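Local coordinates for putative dioxygenase (Nostoc punctiforme, PDB 2PEB), which is a putative zinc-bound dioxygenase of the Dopa 4,5-dioxygenase family, which probably cleaves catechol-type rings with molecular oxygen, at the interface of chains A and B. Sequence-based numbering; all coordinates share one arbitrary frame. Chains: chain A/B, putative dioxygenase.

The interface of chains A and B. Residues chain A 12, 66, 84, 86, 98-100; chain B 74, 102.
A two-fold interface joins the two copies, and in this mainly apolar patch of it the selenomethionine B:Met74 plugs into a pocket of chain A, which would help hold the pair together if the deposited dimer is the biological one. The evidence for a plug is the burial: B:Met74 loses 77 Å² of the 156 Å² hidden in the patch, while each pocket residue gives up little. Its terminal methyl CE goes furthest in, and its selenium faces the phenylalanine side, with A:Phe66 CZ 4.0 Å from B:Met74 SE and A:Phe66 CE1 almost as near. The selenium lies obliquely above the ring plane, beyond the end of the ring formed by these two carbons. The two side chains run past one another in opposite directions. A chi1 of -179° points the A:Phe66 ring away from its own nitrogen and toward the selenium. A:Phe12 is a second wall, its CE2 4.2 Å from B:Met74 SE; A:Phe66 CD1 sits 3.4 Å above the centre of the A:Phe12 ring, fixing one ring against the other. B:Met74 is extended through chi2 (167°) but bent at chi3 (88°), and the bend turns CE toward A:Pro86 CD, 3.9 Å away, and toward the backbone carbonyls of A:Tyr98 and A:Val84. The delta-methyl A:Leu100 CD2 lies 3.9 Å from both B:Met74 SE and B:Met74 CE, closing another side. A:Tyr98 sets CB, CG and CD1 beside B:Met74 O. Next to the plug, B:Leu102 CD2 meets A:Leu100 CB in a close 3.4 Å contact. A water bridges the chains, 2.7 Å from A:Ser99 O and a longer 3.2 Å from B:Met74 O, both backbone carbonyls. In the fold, B:Met74 stands near the end of helix 66-76 and B:Leu102 at the end of strand 100-102; the pocket combines strands 11-18, 82-87 and 100-102, the loop before the last, and the start of chain A's helix 66-76, and symmetry repeats the contact with chains exchanged.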
# COMPACT_ATOMS: atom_id res chain seq x y z
N PHE A 12 4.29 -8.72 -8.68
CA PHE A 12 4.40 -8.27 -7.30
C PHE A 12 4.68 -9.38 -6.34
O PHE A 12 4.35 -10.55 -6.59
CB PHE A 12 3.12 -7.55 -6.82
CG PHE A 12 2.78 -6.36 -7.63
CD1 PHE A 12 1.99 -6.49 -8.76
CD2 PHE A 12 3.20 -5.09 -7.25
CE1 PHE A 12 1.66 -5.39 -9.53
CE2 PHE A 12 2.89 -3.97 -8.03
CZ PHE A 12 2.09 -4.13 -9.17
N PHE A 66 -3.20 -7.72 -8.77
CA PHE A 66 -2.88 -6.66 -7.84
C PHE A 66 -4.17 -6.12 -7.24
O PHE A 66 -4.28 -6.02 -5.99
CB PHE A 66 -2.01 -5.58 -8.50
CG PHE A 66 -1.64 -4.50 -7.61
CD1 PHE A 66 -0.49 -4.57 -6.83
CD2 PHE A 66 -2.45 -3.36 -7.52
CE1 PHE A 66 -0.15 -3.55 -5.99
CE2 PHE A 66 -2.10 -2.34 -6.67
CZ PHE A 66 -0.95 -2.43 -5.88
N VAL A 84 4.24 -5.00 0.29
CA VAL A 84 4.02 -5.34 -1.11
C VAL A 84 4.98 -4.55 -2.01
O VAL A 84 5.07 -3.36 -1.91
CB VAL A 84 2.56 -5.11 -1.58
CG1 VAL A 84 2.40 -5.49 -3.10
CG2 VAL A 84 1.55 -5.87 -0.67
N PRO A 86 6.81 -4.27 -6.10
CA PRO A 86 6.83 -4.68 -7.49
C PRO A 86 8.11 -5.39 -7.81
O PRO A 86 9.05 -5.39 -7.00
CB PRO A 86 6.74 -3.35 -8.22
CG PRO A 86 7.46 -2.42 -7.31
CD PRO A 86 7.18 -2.83 -5.96
N TYR A 98 9.71 1.67 -4.20
CA TYR A 98 8.53 1.42 -4.99
C TYR A 98 7.52 0.61 -4.22
O TYR A 98 6.53 0.20 -4.82
CB TYR A 98 8.85 0.69 -6.32
CG TYR A 98 9.82 1.37 -7.24
CD1 TYR A 98 9.91 2.76 -7.32
CD2 TYR A 98 10.63 0.61 -8.06
CE1 TYR A 98 10.77 3.36 -8.19
CE2 TYR A 98 11.50 1.20 -8.94
CZ TYR A 98 11.58 2.58 -8.97
OH TYR A 98 12.45 3.15 -9.82
N SER A 99 7.75 0.34 -2.95
CA SER A 99 6.92 -0.59 -2.23
C SER A 99 5.80 0.15 -1.49
O SER A 99 5.76 1.39 -1.49
CB SER A 99 7.79 -1.40 -1.23
OG SER A 99 8.57 -0.52 -0.46
N LEU A 100 4.90 -0.62 -0.90
CA LEU A 100 3.89 -0.10 0.01
C LEU A 100 3.78 -1.03 1.19
O LEU A 100 4.15 -2.21 1.09
CB LEU A 100 2.54 0.01 -0.70
CG LEU A 100 1.85 -1.25 -1.15
CD1 LEU A 100 1.18 -1.98 0.03
CD2 LEU A 100 0.87 -0.88 -2.32
N MSE B 74 3.23 4.09 -6.81
CA MSE B 74 4.36 3.32 -6.29
C MSE B 74 5.66 3.75 -6.95
O MSE B 74 6.70 3.89 -6.27
CB MSE B 74 4.11 1.80 -6.43
CG MSE B 74 3.04 1.33 -5.50
SE MSE B 74 2.44 -0.36 -5.88
CE MSE B 74 3.83 -1.25 -4.75
N LEU B 102 2.09 4.50 1.00
CA LEU B 102 3.29 4.62 0.19
C LEU B 102 4.15 5.67 0.90
O LEU B 102 3.63 6.70 1.36
CB LEU B 102 2.96 5.06 -1.24
CG LEU B 102 1.86 4.31 -1.97
CD1 LEU B 102 1.44 5.12 -3.20
CD2 LEU B 102 2.31 2.93 -2.40
O HOH W 1 6.00 3.49 -3.22